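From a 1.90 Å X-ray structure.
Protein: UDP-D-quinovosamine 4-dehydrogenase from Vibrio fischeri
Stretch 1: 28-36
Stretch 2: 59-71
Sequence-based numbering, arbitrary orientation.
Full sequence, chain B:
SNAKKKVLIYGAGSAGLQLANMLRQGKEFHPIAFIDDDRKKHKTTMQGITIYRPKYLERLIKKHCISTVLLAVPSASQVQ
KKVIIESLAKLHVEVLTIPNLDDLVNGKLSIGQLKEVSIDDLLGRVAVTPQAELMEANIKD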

# COMPACT_ATOMS: atom_id res chain seq x y z
N GLU B 28 9.40 17.01 -14.44
CA GLU B 28 9.85 15.92 -15.32
C GLU B 28 8.75 14.97 -15.81
O GLU B 28 8.67 14.64 -17.00
CB GLU B 28 10.99 15.14 -14.66
CG GLU B 28 11.22 13.78 -15.29
CD GLU B 28 12.65 13.57 -15.75
OE1 GLU B 28 12.96 12.45 -16.22
OE2 GLU B 28 13.44 14.53 -15.64
N PHE B 29 7.90 14.50 -14.88
CA PHE B 29 6.82 13.60 -15.25
C PHE B 29 5.46 14.19 -14.87
O PHE B 29 5.34 14.91 -13.89
CB PHE B 29 6.97 12.25 -14.55
CG PHE B 29 8.19 11.46 -14.95
CD1 PHE B 29 8.29 10.90 -16.21
CD2 PHE B 29 9.21 11.24 -14.04
CE1 PHE B 29 9.39 10.15 -16.57
CE2 PHE B 29 10.32 10.49 -14.39
CZ PHE B 29 10.41 9.94 -15.65
N HIS B 30 4.43 13.85 -15.64
CA HIS B 30 3.08 14.19 -15.26
C HIS B 30 2.23 12.93 -15.13
O HIS B 30 1.99 12.23 -16.12
CB HIS B 30 2.45 15.16 -16.26
CG HIS B 30 0.99 15.38 -16.04
ND1 HIS B 30 0.49 16.03 -14.93
CD2 HIS B 30 -0.09 15.03 -16.79
CE1 HIS B 30 -0.83 16.06 -15.00
NE2 HIS B 30 -1.20 15.47 -16.12
N PRO B 31 1.77 12.63 -13.90
CA PRO B 31 0.97 11.41 -13.77
C PRO B 31 -0.42 11.64 -14.36
O PRO B 31 -1.13 12.53 -13.92
CB PRO B 31 0.92 11.18 -12.25
CG PRO B 31 1.15 12.52 -11.65
CD PRO B 31 1.95 13.33 -12.62
N ILE B 32 -0.78 10.85 -15.37
CA ILE B 32 -2.07 10.97 -16.04
C ILE B 32 -3.19 10.28 -15.27
O ILE B 32 -4.32 10.77 -15.21
CB ILE B 32 -2.00 10.31 -17.43
CG1 ILE B 32 -1.00 11.07 -18.31
CG2 ILE B 32 -3.37 10.26 -18.08
CD1 ILE B 32 -1.28 12.53 -18.41
N ALA B 33 -2.86 9.13 -14.71
CA ALA B 33 -3.82 8.29 -14.01
C ALA B 33 -3.04 7.28 -13.20
O ALA B 33 -1.83 7.10 -13.43
CB ALA B 33 -4.71 7.57 -15.01
N PHE B 34 -3.73 6.61 -12.26
CA PHE B 34 -3.18 5.49 -11.52
C PHE B 34 -3.71 4.18 -12.09
O PHE B 34 -4.82 4.13 -12.60
CB PHE B 34 -3.62 5.53 -10.05
CG PHE B 34 -3.03 6.65 -9.26
CD1 PHE B 34 -3.74 7.82 -9.04
CD2 PHE B 34 -1.76 6.53 -8.70
CE1 PHE B 34 -3.20 8.85 -8.29
CE2 PHE B 34 -1.20 7.56 -7.95
CZ PHE B 34 -1.92 8.71 -7.74
N ILE B 35 -2.92 3.13 -11.96
CA ILE B 35 -3.40 1.78 -12.15
C ILE B 35 -3.34 1.09 -10.78
O ILE B 35 -2.36 1.26 -10.05
CB ILE B 35 -2.52 1.00 -13.14
CG1 ILE B 35 -2.52 1.70 -14.50
CG2 ILE B 35 -3.02 -0.44 -13.31
CD1 ILE B 35 -3.85 1.56 -15.25
N ASP B 36 -4.37 0.33 -10.42
CA ASP B 36 -4.37 -0.43 -9.16
C ASP B 36 -5.14 -1.75 -9.30
O ASP B 36 -6.23 -1.77 -9.88
CB ASP B 36 -4.96 0.40 -8.03
CG ASP B 36 -4.59 -0.15 -6.64
OD1 ASP B 36 -3.71 0.44 -5.97
OD2 ASP B 36 -5.16 -1.18 -6.22
N ARG B 59 -5.54 0.76 -23.21
CA ARG B 59 -6.29 1.89 -23.72
C ARG B 59 -5.77 3.23 -23.21
O ARG B 59 -5.85 4.23 -23.91
CB ARG B 59 -7.79 1.73 -23.47
CG ARG B 59 -8.24 1.87 -22.03
CD ARG B 59 -9.72 1.44 -21.87
NE ARG B 59 -9.86 -0.02 -21.85
CZ ARG B 59 -11.00 -0.67 -21.61
NH1 ARG B 59 -12.11 0.01 -21.36
NH2 ARG B 59 -11.01 -2.00 -21.61
N LEU B 60 -5.24 3.27 -21.99
CA LEU B 60 -4.70 4.51 -21.43
C LEU B 60 -3.36 4.85 -22.06
O LEU B 60 -3.08 6.00 -22.37
CB LEU B 60 -4.54 4.38 -19.90
CG LEU B 60 -5.84 4.36 -19.08
CD1 LEU B 60 -5.54 3.93 -17.63
CD2 LEU B 60 -6.53 5.72 -19.12
N ILE B 61 -2.53 3.83 -22.26
CA ILE B 61 -1.23 4.05 -22.87
C ILE B 61 -1.42 4.62 -24.28
O ILE B 61 -0.79 5.60 -24.65
CB ILE B 61 -0.42 2.73 -22.93
CG1 ILE B 61 0.16 2.42 -21.54
CG2 ILE B 61 0.67 2.82 -23.99
CD1 ILE B 61 0.79 1.02 -21.46
N LYS B 62 -2.34 4.02 -25.03
CA LYS B 62 -2.65 4.47 -26.39
C LYS B 62 -3.31 5.85 -26.40
O LYS B 62 -2.95 6.70 -27.20
CB LYS B 62 -3.54 3.43 -27.09
CG LYS B 62 -4.11 3.85 -28.44
CD LYS B 62 -5.03 2.76 -29.01
CE LYS B 62 -5.73 3.20 -30.29
NZ LYS B 62 -6.85 2.28 -30.66
N LYS B 63 -4.25 6.08 -25.49
CA LYS B 63 -5.00 7.34 -25.47
C LYS B 63 -4.10 8.53 -25.15
O LYS B 63 -4.27 9.62 -25.72
CB LYS B 63 -6.15 7.28 -24.46
CG LYS B 63 -6.88 8.60 -24.25
CD LYS B 63 -8.07 8.44 -23.31
CE LYS B 63 -8.95 9.69 -23.28
NZ LYS B 63 -10.18 9.50 -22.45
N HIS B 64 -3.14 8.32 -24.26
CA HIS B 64 -2.29 9.41 -23.78
C HIS B 64 -0.86 9.34 -24.30
O HIS B 64 0.00 10.08 -23.83
CB HIS B 64 -2.26 9.39 -22.25
CG HIS B 64 -3.60 9.63 -21.62
ND1 HIS B 64 -4.16 10.89 -21.53
CD2 HIS B 64 -4.49 8.78 -21.06
CE1 HIS B 64 -5.34 10.79 -20.94
NE2 HIS B 64 -5.56 9.53 -20.64
N CYS B 65 -0.61 8.44 -25.25
CA CYS B 65 0.74 8.24 -25.79
C CYS B 65 1.77 8.11 -24.67
O CYS B 65 2.77 8.83 -24.65
CB CYS B 65 1.12 9.39 -26.73
SG CYS B 65 -0.01 9.54 -28.14
N ILE B 66 1.51 7.18 -23.75
CA ILE B 66 2.39 6.97 -22.60
C ILE B 66 3.50 5.98 -22.95
O ILE B 66 3.23 4.90 -23.46
CB ILE B 66 1.57 6.47 -21.38
CG1 ILE B 66 0.80 7.65 -20.77
CG2 ILE B 66 2.49 5.83 -20.33
CD1 ILE B 66 -0.47 7.28 -20.09
N SER B 67 4.75 6.32 -22.69
CA SER B 67 5.82 5.37 -22.98
C SER B 67 6.62 5.00 -21.74
O SER B 67 7.64 4.36 -21.85
CB SER B 67 6.75 5.90 -24.07
OG SER B 67 7.34 7.11 -23.68
N THR B 68 6.15 5.43 -20.58
CA THR B 68 6.83 5.16 -19.30
C THR B 68 5.79 4.92 -18.22
O THR B 68 4.84 5.70 -18.09
CB THR B 68 7.72 6.35 -18.88
OG1 THR B 68 8.77 6.51 -19.84
CG2 THR B 68 8.35 6.12 -17.53
N VAL B 69 5.96 3.84 -17.45
CA VAL B 69 5.08 3.55 -16.34
C VAL B 69 5.93 3.43 -15.08
O VAL B 69 6.99 2.81 -15.10
CB VAL B 69 4.23 2.27 -16.60
CG1 VAL B 69 3.49 1.82 -15.33
CG2 VAL B 69 3.25 2.52 -17.77
N LEU B 70 5.48 4.07 -14.01
CA LEU B 70 6.23 4.09 -12.75
C LEU B 70 5.57 3.17 -11.73
O LEU B 70 4.38 3.27 -11.47
CB LEU B 70 6.27 5.51 -12.19
CG LEU B 70 6.72 6.62 -13.15
CD1 LEU B 70 6.78 7.93 -12.37
CD2 LEU B 70 8.05 6.29 -13.77
N LEU B 71 6.36 2.29 -11.12
CA LEU B 71 5.81 1.35 -10.14
C LEU B 71 5.93 1.92 -8.73
O LEU B 71 7.02 2.28 -8.30
CB LEU B 71 6.55 0.02 -10.18
CG LEU B 71 6.52 -0.72 -11.53
CD1 LEU B 71 7.23 -2.04 -11.39
CD2 LEU B 71 5.09 -0.94 -11.99

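The methyl CG2 of Ile32 sits almost exactly over the middle of the His64 imidazole, 3.3 Å from the ring centroid and 4° off the ring normal, a CH-pi contact in which Ile32 CG2 comes within 3.4 Å of His64 NE2. Both side chains point toward the partner stretch with chi1 in the m well, so the beta-branched isoleucine can present a methyl squarely to one face of the ring. No hydrogen bond crosses between the strand 29-35 and the helix-turn-strand of residues 59-71; the contact is made by side-chain packing and buries 326 Å², both sides summed. Ile32 gives the largest share, 70 Å², and also meets a second partner: its CG1 lies 4.2 Å from CD1 of Ile66.

The turn that brings these partners into place follows the helix. Within the helical turn, His64 N bonds to Leu60 O (3.0 Å). Cys65 then takes positive phi (48°), and in a Schellman motif Ile66 N hydrogen-bonds back to Ile61 O (2.9 Å). Cys65 is exposed and plays no part in the contact, whereas the buried Ile66 turns its side chain toward Ile32.

On one side of Ile32 in sequence, Phe29 meets the second strand. Its ring lies oblique to two methyls, with CE1 4.3 Å from Thr68 CG2 and CD2 4.4 Å from Leu70 CD1. Threonine suits this buried site because its methyl meets the aromatic carbon while its OG1 is hydrogen-bonded elsewhere in the structure. Val69, between them, makes no contact, as expected from the alternation of a strand.

On the other side, Ile35 CD1 packs 3.8 Å from Leu60 CD1, joining strand to helix through two buried aliphatic chains. Ala33 also points toward the second stretch, but its CB stops 4.6 Å from Leu60 CD1; Phe34 points away.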